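Chloramphenicol acetyltransferase (Aliivibrio fischeri, PDB 6PXA) probably transfers the acetyl group of acetyl-CoA to the 3-hydroxyl of chloramphenicol, as a trimeric member of the hexapeptide-repeat transferase family. Local coordinates at residues 36-41 against 130-135; 163-166 against 170-173; 180-185 against 206-211. All coordinates share one frame; numbering follows the deposited sequence.

Contact 1: residues 36-41 against 130-135; sequences FYHSKT and IGSEAM
S132 is the first residue of 130-135 to meet H38. Its OG stands 4.2 Å from H38 CE1 and approaches the imidazole obliquely; this is van der Waals contact, and the hydroxyl's hydrogen bond goes to the carbonyl O of S81. E133 comes next, at the third position of a type II turn running from G131 to A134, and its positive phi of 65° suits that place. With CG anti to its carbonyl carbon and the chain extended beyond, E133 reaches across at about a right angle to the H38 side chain. H38 NE2 donates to E133 OE1 over 3.0 Å, and the N-H...O angle of 137° makes the bond clearly bent. The two groups use it differently: OE1 lies at the ring edge, in the imidazole plane, while NE2 stands above the carboxylate plane, 41° out of it. E133 CG also packs 3.5 Å from H38 NE2. Both ring nitrogens are thus engaged, since H38 ND1 is hydrogen-bonded to S81 OG. The carboxylate in turn forms salt bridges through OE2 to R151 and through OE1 to R48 of the second subunit, with a sulfate ion about 3 Å from the side chain. Such turns, which carry the chain from one parallel sheet to the next, stacked coil upon coil beside a subunit boundary, are characteristic of the left-handed parallel beta-helix of hexapeptide-repeat transferases.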
ATOM      1  N   PHE B  36       9.162   9.367   9.594  1.00 40.57           N
ATOM      2  CA  PHE B  36       8.628  10.706   9.363  1.00 44.55           C
ATOM      3  C   PHE B  36       7.370  10.695   8.499  1.00 39.88           C
ATOM      4  O   PHE B  36       6.398  11.395   8.799  1.00 40.09           O
ATOM      5  CB  PHE B  36       9.687  11.601   8.707  1.00 47.59           C
ATOM      6  CG  PHE B  36       9.164  12.958   8.293  1.00 42.29           C
ATOM      7  CD1 PHE B  36       8.997  13.972   9.230  1.00 43.31           C
ATOM      8  CD2 PHE B  36       8.829  13.223   6.965  1.00 45.22           C
ATOM      9  CE1 PHE B  36       8.509  15.243   8.843  1.00 45.60           C
ATOM     10  CE2 PHE B  36       8.337  14.479   6.587  1.00 48.18           C
ATOM     11  CZ  PHE B  36       8.175  15.484   7.537  1.00 46.21           C
ATOM     12  N   TYR B  37       7.373   9.941   7.407  1.00 34.60           N
ATOM     13  CA  TYR B  37       6.258  10.097   6.481  1.00 38.63           C
ATOM     14  C   TYR B  37       4.974   9.426   6.964  1.00 40.73           C
ATOM     15  O   TYR B  37       3.922   9.644   6.359  1.00 42.15           O
ATOM     16  CB  TYR B  37       6.661   9.585   5.092  1.00 36.90           C
ATOM     17  CG  TYR B  37       7.498  10.626   4.342  1.00 43.77           C
ATOM     18  CD1 TYR B  37       6.896  11.748   3.759  1.00 35.00           C
ATOM     19  CD2 TYR B  37       8.884  10.511   4.269  1.00 37.41           C
ATOM     20  CE1 TYR B  37       7.680  12.727   3.090  1.00 38.94           C
ATOM     21  CE2 TYR B  37       9.658  11.465   3.646  1.00 34.00           C
ATOM     22  CZ  TYR B  37       9.051  12.556   3.045  1.00 36.93           C
ATOM     23  OH  TYR B  37       9.843  13.474   2.429  1.00 39.38           O
ATOM     24  N   HIS B  38       5.004   8.661   8.059  1.00 37.22           N
ATOM     25  CA  HIS B  38       3.766   8.097   8.580  1.00 36.06           C
ATOM     26  C   HIS B  38       3.419   8.591   9.980  1.00 40.50           C
ATOM     27  O   HIS B  38       2.536   8.019  10.622  1.00 42.88           O
ATOM     28  CB  HIS B  38       3.829   6.575   8.491  1.00 32.39           C
ATOM     29  CG  HIS B  38       3.952   6.085   7.075  1.00 33.32           C
ATOM     30  ND1 HIS B  38       5.121   6.192   6.353  1.00 36.27           N
ATOM     31  CD2 HIS B  38       3.032   5.563   6.226  1.00 34.21           C
ATOM     32  CE1 HIS B  38       4.930   5.723   5.128  1.00 36.87           C
ATOM     33  NE2 HIS B  38       3.663   5.358   5.019  1.00 34.60           N
ATOM     34  N   SER B  39       4.098   9.634  10.463  1.00 37.57           N
ATOM     35  CA  SER B  39       3.652  10.523  11.541  1.00 37.31           C
ATOM     36  C   SER B  39       3.810   9.986  12.955  1.00 43.33           C
ATOM     37  O   SER B  39       4.027  10.774  13.876  1.00 52.69           O
ATOM     38  CB  SER B  39       2.188  10.929  11.349  1.00 43.16           C
ATOM     39  OG  SER B  39       2.020  11.667  10.141  1.00 50.65           O
ATOM     40  N   LYS B  40       3.687   8.684  13.159  1.00 45.91           N
ATOM     41  CA  LYS B  40       3.544   8.167  14.514  1.00 50.58           C
ATOM     42  C   LYS B  40       4.736   7.297  14.900  1.00 42.00           C
ATOM     43  O   LYS B  40       5.554   6.915  14.059  1.00 37.04           O
ATOM     44  CB  LYS B  40       2.226   7.399  14.632  1.00 53.95           C
ATOM     45  CG  LYS B  40       0.975   8.283  14.598  1.00 53.23           C
ATOM     46  CD  LYS B  40      -0.267   7.424  14.339  1.00 58.22           C
ATOM     47  CE  LYS B  40      -1.551   8.244  14.279  1.00 62.89           C
ATOM     48  NZ  LYS B  40      -2.027   8.622  15.637  1.00 71.52           N
ATOM     49  N   THR B  41       4.834   6.984  16.199  1.00 39.90           N
ATOM     50  CA  THR B  41       5.937   6.167  16.687  1.00 42.37           C
ATOM     51  C   THR B  41       5.848   4.745  16.158  1.00 43.14           C
ATOM     52  O   THR B  41       4.786   4.261  15.741  1.00 39.63           O
ATOM     53  CB  THR B  41       5.954   6.063  18.211  1.00 42.57           C
ATOM     54  OG1 THR B  41       4.800   5.324  18.642  1.00 43.58           O
ATOM     55  CG2 THR B  41       5.972   7.430  18.895  1.00 41.70           C
ATOM     56  N   ILE B 130      14.497  -2.991   5.907  1.00 36.93           N
ATOM     57  CA  ILE B 130      13.080  -3.176   5.572  1.00 37.31           C
ATOM     58  C   ILE B 130      12.574  -1.879   4.953  1.00 35.73           C
ATOM     59  O   ILE B 130      12.410  -0.863   5.644  1.00 36.36           O
ATOM     60  CB  ILE B 130      12.229  -3.579   6.794  1.00 39.23           C
ATOM     61  CG1 ILE B 130      12.756  -4.882   7.417  1.00 41.66           C
ATOM     62  CG2 ILE B 130      10.740  -3.701   6.417  1.00 35.17           C
ATOM     63  CD1 ILE B 130      11.981  -5.344   8.612  1.00 48.91           C
ATOM     64  N   GLY B 131      12.301  -1.925   3.657  1.00 34.28           N
ATOM     65  CA  GLY B 131      11.927  -0.739   2.920  1.00 34.80           C
ATOM     66  C   GLY B 131      10.560  -0.199   3.299  1.00 35.16           C
ATOM     67  O   GLY B 131       9.768  -0.808   4.041  1.00 35.89           O
ATOM     68  N   SER B 132      10.267   0.967   2.716  1.00 31.94           N
ATOM     69  CA  SER B 132       9.112   1.750   3.124  1.00 39.63           C
ATOM     70  C   SER B 132       7.830   1.017   2.760  1.00 38.27           C
ATOM     71  O   SER B 132       7.707   0.463   1.667  1.00 36.94           O
ATOM     72  CB  SER B 132       9.133   3.128   2.467  1.00 38.20           C
ATOM     73  OG  SER B 132       8.079   3.940   2.987  1.00 37.63           O
ATOM     74  N   GLU B 133       6.903   0.961   3.712  1.00 35.77           N
ATOM     75  CA  GLU B 133       5.551   0.451   3.480  1.00 33.72           C
ATOM     76  C   GLU B 133       5.538  -1.034   3.142  1.00 35.69           C
ATOM     77  O   GLU B 133       4.520  -1.571   2.656  1.00 33.00           O
ATOM     78  CB  GLU B 133       4.848   1.293   2.381  1.00 30.41           C
ATOM     79  CG  GLU B 133       4.531   2.694   2.878  1.00 33.52           C
ATOM     80  CD  GLU B 133       3.697   3.528   1.909  1.00 37.85           C
ATOM     81  OE1 GLU B 133       3.756   4.749   2.054  1.00 43.26           O
ATOM     82  OE2 GLU B 133       2.986   2.977   1.044  1.00 37.88           O
ATOM     83  N   ALA B 134       6.618  -1.744   3.452  1.00 34.40           N
ATOM     84  CA  ALA B 134       6.553  -3.187   3.390  1.00 34.54           C
ATOM     85  C   ALA B 134       5.626  -3.662   4.500  1.00 34.17           C
ATOM     86  O   ALA B 134       5.444  -2.983   5.518  1.00 32.63           O
ATOM     87  CB  ALA B 134       7.947  -3.817   3.539  1.00 36.19           C
ATOM     88  N   MET B 135       4.962  -4.781   4.257  1.00 33.75           N
ATOM     89  CA  MET B 135       4.085  -5.381   5.251  1.00 38.99           C
ATOM     90  C   MET B 135       4.546  -6.795   5.549  1.00 34.13           C
ATOM     91  O   MET B 135       4.585  -7.640   4.644  1.00 38.85           O
ATOM     92  CB  MET B 135       2.633  -5.389   4.791  1.00 41.78           C
ATOM     93  CG  MET B 135       1.681  -5.433   5.972  1.00 46.97           C
ATOM     94  SD  MET B 135      -0.031  -5.812   5.534  1.00 46.99           S
ATOM     95  CE  MET B 135      -0.713  -4.148   5.587  1.00 49.51           C
TER

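Contact 2: residues 163-166 against 170-173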
ATOM      1  N   VAL B 163      17.206 -10.755  -1.118  1.00 38.12           N
ATOM      2  CA  VAL B 163      16.473  -9.536  -1.458  1.00 35.39           C
ATOM      3  C   VAL B 163      15.093  -9.937  -1.971  1.00 36.28           C
ATOM      4  O   VAL B 163      14.983 -10.687  -2.949  1.00 39.92           O
ATOM      5  CB  VAL B 163      17.222  -8.708  -2.515  1.00 36.56           C
ATOM      6  CG1 VAL B 163      16.503  -7.371  -2.778  1.00 39.62           C
ATOM      7  CG2 VAL B 163      18.656  -8.510  -2.100  1.00 38.08           C
ATOM      8  N   VAL B 164      14.042  -9.416  -1.341  1.00 33.96           N
ATOM      9  CA  VAL B 164      12.677  -9.879  -1.598  1.00 34.72           C
ATOM     10  C   VAL B 164      11.792  -8.667  -1.832  1.00 39.08           C
ATOM     11  O   VAL B 164      11.822  -7.711  -1.049  1.00 40.98           O
ATOM     12  CB  VAL B 164      12.128 -10.746  -0.444  1.00 35.36           C
ATOM     13  CG1 VAL B 164      10.798 -11.448  -0.836  1.00 34.71           C
ATOM     14  CG2 VAL B 164      13.171 -11.777  -0.005  1.00 36.43           C
ATOM     15  N   VAL B 165      11.014  -8.703  -2.910  1.00 39.79           N
ATOM     16  CA  VAL B 165      10.094  -7.620  -3.251  1.00 39.43           C
ATOM     17  C   VAL B 165       8.718  -8.211  -3.533  1.00 40.30           C
ATOM     18  O   VAL B 165       8.563  -9.412  -3.743  1.00 41.02           O
ATOM     19  CB  VAL B 165      10.554  -6.791  -4.479  1.00 34.54           C
ATOM     20  CG1 VAL B 165      11.977  -6.277  -4.298  1.00 37.52           C
ATOM     21  CG2 VAL B 165      10.528  -7.654  -5.737  1.00 39.39           C
ATOM     22  N   GLY B 166       7.722  -7.326  -3.579  1.00 39.13           N
ATOM     23  CA  GLY B 166       6.411  -7.737  -4.039  1.00 42.95           C
ATOM     24  C   GLY B 166       5.863  -8.910  -3.250  1.00 39.60           C
ATOM     25  O   GLY B 166       6.028  -9.015  -2.024  1.00 42.51           O
ATOM     26  N   VAL B 170      11.879 -13.379  -4.455  1.00 45.69           N
ATOM     27  CA  VAL B 170      13.306 -13.303  -4.173  1.00 46.30           C
ATOM     28  C   VAL B 170      14.011 -12.923  -5.475  1.00 38.73           C
ATOM     29  O   VAL B 170      14.070 -13.719  -6.414  1.00 39.08           O
ATOM     30  CB  VAL B 170      13.829 -14.635  -3.624  1.00 49.85           C
ATOM     31  CG1 VAL B 170      15.289 -14.508  -3.193  1.00 51.22           C
ATOM     32  CG2 VAL B 170      12.931 -15.126  -2.492  1.00 46.19           C
ATOM     33  N   VAL B 171      14.579 -11.723  -5.532  1.00 40.45           N
ATOM     34  CA  VAL B 171      15.157 -11.259  -6.793  1.00 49.10           C
ATOM     35  C   VAL B 171      16.653 -11.506  -6.892  1.00 51.13           C
ATOM     36  O   VAL B 171      17.191 -11.517  -8.015  1.00 44.93           O
ATOM     37  CB  VAL B 171      14.863  -9.765  -7.045  1.00 50.17           C
ATOM     38  CG1 VAL B 171      13.379  -9.499  -6.950  1.00 44.54           C
ATOM     39  CG2 VAL B 171      15.634  -8.897  -6.065  1.00 52.87           C
ATOM     40  N   LYS B 172      17.341 -11.694  -5.769  1.00 50.57           N
ATOM     41  CA  LYS B 172      18.759 -12.041  -5.747  1.00 51.61           C
ATOM     42  C   LYS B 172      19.167 -12.320  -4.309  1.00 47.11           C
ATOM     43  O   LYS B 172      18.421 -12.054  -3.359  1.00 43.71           O
ATOM     44  CB  LYS B 172      19.645 -10.938  -6.310  1.00 53.02           C
ATOM     45  CG  LYS B 172      19.519  -9.609  -5.592  1.00 54.12           C
ATOM     46  CD  LYS B 172      20.541  -8.613  -6.131  1.00 62.04           C
ATOM     47  CE  LYS B 172      21.956  -9.151  -5.927  1.00 66.58           C
ATOM     48  NZ  LYS B 172      23.003  -8.099  -6.030  1.00 67.80           N
ATOM     49  N   LYS B 173      20.369 -12.866  -4.168  1.00 51.60           N
ATOM     50  CA  LYS B 173      21.081 -12.935  -2.901  1.00 52.05           C
ATOM     51  C   LYS B 173      22.239 -11.943  -2.958  1.00 51.54           C
ATOM     52  O   LYS B 173      22.864 -11.780  -4.005  1.00 55.79           O
ATOM     53  CB  LYS B 173      21.580 -14.361  -2.628  1.00 56.91           C
ATOM     54  CG  LYS B 173      20.432 -15.363  -2.487  1.00 64.64           C
ATOM     55  CD  LYS B 173      20.867 -16.650  -1.798  1.00 70.81           C
ATOM     56  CE  LYS B 173      20.608 -16.586  -0.303  1.00 70.18           C
ATOM     57  NZ  LYS B 173      20.998 -17.850   0.402  1.00 74.07           N
TER
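V163 pairs with both V171 and K172 across the beta hairpin of strands 162-165 and 169-173, whose second strand is the outermost of its sheet within the chain. Two backbone hydrogen bonds define the pairing. V163 N donates to K172 O over 2.9 Å with an N-H...O angle of 163°, and V163 O accepts from V171 N over 2.8 Å at 157°; both donors lie nearly in line with the carbonyl they meet. Because one residue thereby faces two, the second strand carries a beta bulge, and the helix-like backbone of V171 agrees with this. A CA-H...O contact adds to the polar set: V170 CA lies 3.3 Å from V163 O, so that oxygen is approached by two hydrogens. Next along the first strand, V164 and V170 form an antiparallel non-hydrogen-bonded pair. V164 is buried, with its backbone bonded to I147 and G149 of the neighbouring coil of the beta-helix, while the second strand is largely exposed.

The apolar contacts divide between the two faces of the hairpin. On the face of V164 and V170, contact is modest, with V164 CG2 4.2 Å from V170 CG2. On the face of V163 and K172, the two side chains lie side by side and point the same way, V163 CG2 being 3.8 Å from K172 CG; the lysine tail then leads away. The bulged V171, leaning to the same side as V163, uses both of its methyls. With CG1 anti to the carbonyl carbon (chi1 -54°), CG2 falls between backbone N and carbonyl carbon and lies 3.7 Å from V163 CG1, and CG1 meets V165 at about a right angle, 3.6 Å from V165 CG2.

Contact 3: residues 180-185 against 206-211; sequences IQTLLV and GHIEEL
L183 and I208 cross at about a right angle where helix 177-186 packs against the first turn of helix 208-219, a helix-helix contact in the C-terminal helical region that follows the beta-helix. The evidence for close interlocking is that both branches of each side chain take part. L183 CD1 lies 3.6 Å from I208 CD1, while L183 CD2 lies 3.7 Å from I208 CG2, so the leucine fork sits against the two arms of the isoleucine. The CB bond of I208 points at helix 177-186; with CG1 anti to the carbonyl carbon (chi1 -69°) and the chain extended to CD1, CD1 and CG2 meet different methyls of L183. T182 flanks the pair and crosses I208 obliquely, its CG2 3.9 Å from I208 CG2. The threonine turns its hydroxyl elsewhere, OG1 being hydrogen-bonded to N178 O one turn back in its own helix. E210, in the same turn as I208, binds magnesium in a structure of this protein, but no magnesium is bound to this chain. I98 of the second subunit packs on I208 and L211, so the apolar patch extends across the subunit boundary. One turn after I208, L211 adds a looser contact, with its CD2 4.1 Å from CD2 of L183.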
ATOM      1  N   ILE B 180      28.115 -15.767   2.108  1.00 55.51           N
ATOM      2  CA  ILE B 180      26.978 -15.750   3.024  1.00 51.63           C
ATOM      3  C   ILE B 180      27.249 -16.660   4.213  1.00 55.84           C
ATOM      4  O   ILE B 180      27.084 -16.265   5.373  1.00 60.44           O
ATOM      5  CB  ILE B 180      25.689 -16.169   2.299  1.00 50.29           C
ATOM      6  CG1 ILE B 180      25.262 -15.120   1.277  1.00 45.59           C
ATOM      7  CG2 ILE B 180      24.558 -16.407   3.298  1.00 51.01           C
ATOM      8  CD1 ILE B 180      23.909 -15.421   0.674  1.00 49.21           C
ATOM      9  N   GLN B 181      27.650 -17.903   3.936  1.00 55.69           N
ATOM     10  CA  GLN B 181      27.928 -18.847   5.011  1.00 63.60           C
ATOM     11  C   GLN B 181      28.979 -18.295   5.961  1.00 65.64           C
ATOM     12  O   GLN B 181      28.908 -18.514   7.175  1.00 64.78           O
ATOM     13  CB  GLN B 181      28.386 -20.182   4.429  1.00 69.50           C
ATOM     14  CG  GLN B 181      27.482 -21.342   4.782  1.00 77.21           C
ATOM     15  CD  GLN B 181      28.272 -22.585   5.143  1.00 90.24           C
ATOM     16  OE1 GLN B 181      28.361 -22.960   6.315  1.00 95.58           O
ATOM     17  NE2 GLN B 181      28.862 -23.226   4.140  1.00 94.13           N
ATOM     18  N   THR B 182      29.952 -17.560   5.419  1.00 66.40           N
ATOM     19  CA  THR B 182      31.012 -16.984   6.236  1.00 68.40           C
ATOM     20  C   THR B 182      30.457 -15.931   7.186  1.00 65.35           C
ATOM     21  O   THR B 182      30.732 -15.955   8.393  1.00 66.88           O
ATOM     22  CB  THR B 182      32.090 -16.394   5.325  1.00 61.72           C
ATOM     23  OG1 THR B 182      32.831 -17.466   4.732  1.00 64.30           O
ATOM     24  CG2 THR B 182      33.031 -15.499   6.109  1.00 61.16           C
ATOM     25  N   LEU B 183      29.649 -15.011   6.661  1.00 54.89           N
ATOM     26  CA  LEU B 183      29.063 -13.976   7.506  1.00 47.42           C
ATOM     27  C   LEU B 183      28.194 -14.576   8.608  1.00 52.57           C
ATOM     28  O   LEU B 183      28.066 -13.987   9.687  1.00 55.29           O
ATOM     29  CB  LEU B 183      28.253 -13.001   6.632  1.00 44.30           C
ATOM     30  CG  LEU B 183      29.058 -12.222   5.585  1.00 49.25           C
ATOM     31  CD1 LEU B 183      28.143 -11.299   4.714  1.00 44.00           C
ATOM     32  CD2 LEU B 183      30.115 -11.397   6.268  1.00 46.46           C
ATOM     33  N   LEU B 184      27.614 -15.754   8.369  1.00 52.05           N
ATOM     34  CA  LEU B 184      26.727 -16.361   9.351  1.00 54.94           C
ATOM     35  C   LEU B 184      27.489 -17.048  10.477  1.00 59.96           C
ATOM     36  O   LEU B 184      26.907 -17.304  11.534  1.00 60.17           O
ATOM     37  CB  LEU B 184      25.781 -17.354   8.671  1.00 52.04           C
ATOM     38  CG  LEU B 184      24.802 -16.686   7.681  1.00 50.81           C
ATOM     39  CD1 LEU B 184      23.806 -17.686   7.115  1.00 50.30           C
ATOM     40  CD2 LEU B 184      24.070 -15.560   8.365  1.00 49.01           C
ATOM     41  N   VAL B 185      28.771 -17.338  10.282  1.00 66.70           N
ATOM     42  CA  VAL B 185      29.603 -17.898  11.345  1.00 63.30           C
ATOM     43  C   VAL B 185      30.234 -16.800  12.196  1.00 64.48           C
ATOM     44  O   VAL B 185      30.244 -16.886  13.428  1.00 60.74           O
ATOM     45  CB  VAL B 185      30.679 -18.827  10.740  1.00 63.35           C
ATOM     46  CG1 VAL B 185      31.721 -19.195  11.794  1.00 66.56           C
ATOM     47  CG2 VAL B 185      30.039 -20.085  10.164  1.00 64.36           C
ATOM     48  N   GLY B 206      32.745  -4.356   0.378  1.00 57.83           N
ATOM     49  CA  GLY B 206      32.312  -5.691   0.023  1.00 57.24           C
ATOM     50  C   GLY B 206      33.296  -6.781   0.385  1.00 58.54           C
ATOM     51  O   GLY B 206      33.066  -7.942   0.028  1.00 62.76           O
ATOM     52  N   HIS B 207      34.370  -6.452   1.103  1.00 59.67           N
ATOM     53  CA  HIS B 207      35.472  -7.389   1.340  1.00 63.77           C
ATOM     54  C   HIS B 207      35.154  -8.269   2.537  1.00 63.04           C
ATOM     55  O   HIS B 207      35.681  -8.096   3.639  1.00 70.89           O
ATOM     56  CB  HIS B 207      36.779  -6.635   1.535  1.00 76.43           C
ATOM     57  CG  HIS B 207      37.245  -5.938   0.302  1.00 86.19           C
ATOM     58  ND1 HIS B 207      37.773  -6.614  -0.777  1.00 92.01           N
ATOM     59  CD2 HIS B 207      37.231  -4.629  -0.044  1.00 92.36           C
ATOM     60  CE1 HIS B 207      38.082  -5.749  -1.726  1.00 97.31           C
ATOM     61  NE2 HIS B 207      37.763  -4.538  -1.306  1.00 95.56           N
ATOM     62  N   ILE B 208      34.291  -9.259   2.297  1.00 57.04           N
ATOM     63  CA  ILE B 208      33.928 -10.219   3.343  1.00 53.12           C
ATOM     64  C   ILE B 208      35.152 -10.995   3.827  1.00 59.18           C
ATOM     65  O   ILE B 208      35.284 -11.287   5.024  1.00 53.74           O
ATOM     66  CB  ILE B 208      32.825 -11.160   2.826  1.00 52.76           C
ATOM     67  CG1 ILE B 208      31.515 -10.377   2.653  1.00 51.72           C
ATOM     68  CG2 ILE B 208      32.652 -12.366   3.739  1.00 50.69           C
ATOM     69  CD1 ILE B 208      30.451 -11.140   1.934  1.00 53.90           C
ATOM     70  N   GLU B 209      36.071 -11.333   2.912  1.00 65.05           N
ATOM     71  CA  GLU B 209      37.230 -12.141   3.285  1.00 64.26           C
ATOM     72  C   GLU B 209      38.175 -11.380   4.209  1.00 64.25           C
ATOM     73  O   GLU B 209      38.761 -11.971   5.125  1.00 67.28           O
ATOM     74  CB  GLU B 209      37.966 -12.615   2.037  1.00 68.10           C
ATOM     75  CG  GLU B 209      37.197 -13.641   1.245  1.00 75.18           C
ATOM     76  CD  GLU B 209      38.023 -14.238   0.131  1.00 90.17           C
ATOM     77  OE1 GLU B 209      39.163 -13.771  -0.082  1.00 96.32           O
ATOM     78  OE2 GLU B 209      37.539 -15.177  -0.531  1.00 96.18           O
ATOM     79  N   GLU B 210      38.350 -10.076   3.976  1.00 58.39           N
ATOM     80  CA  GLU B 210      39.039  -9.239   4.954  1.00 63.36           C
ATOM     81  C   GLU B 210      38.337  -9.305   6.303  1.00 63.93           C
ATOM     82  O   GLU B 210      38.977  -9.479   7.348  1.00 62.82           O
ATOM     83  CB  GLU B 210      39.109  -7.789   4.468  1.00 68.73           C
ATOM     84  CG  GLU B 210      40.264  -7.444   3.568  1.00 75.62           C
ATOM     85  CD  GLU B 210      40.327  -5.948   3.265  1.00 83.06           C
ATOM     86  OE1 GLU B 210      39.744  -5.506   2.251  1.00 83.07           O
ATOM     87  OE2 GLU B 210      40.957  -5.210   4.049  1.00 86.43           O
ATOM     88  N   LEU B 211      37.011  -9.182   6.300  1.00 63.65           N
ATOM     89  CA  LEU B 211      36.276  -9.281   7.554  1.00 63.93           C
ATOM     90  C   LEU B 211      36.540 -10.619   8.240  1.00 63.70           C
ATOM     91  O   LEU B 211      36.743 -10.673   9.462  1.00 52.77           O
ATOM     92  CB  LEU B 211      34.782  -9.080   7.301  1.00 47.98           C
ATOM     93  CG  LEU B 211      33.992  -8.808   8.583  1.00 52.21           C
ATOM     94  CD1 LEU B 211      34.401  -7.476   9.169  1.00 48.84           C
ATOM     95  CD2 LEU B 211      32.474  -8.853   8.368  1.00 50.28           C
TER

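Following the chain from its N terminus, contact 1 comes first and closes the longest loop: 88 residues separate 36-41 from 130-135, and it ties an early loop to a turn of the hexapeptide-repeat region. Contact 2 closes the shortest, a hairpin with three residues between its segments, at the outer edge of the sheet to which strands 32-34 and 129-130 also belong. Contact 3 bridges 20 residues, about half of them helical, and joins two C-terminal helices. They lie in series, none nested or crossing. Contacts 2 and 3 touch, K173 CE lying 3.6 Å from I180 CD1, whereas the nearest atoms of contacts 1 and 3 are about 16 Å apart, although both touch the second subunit.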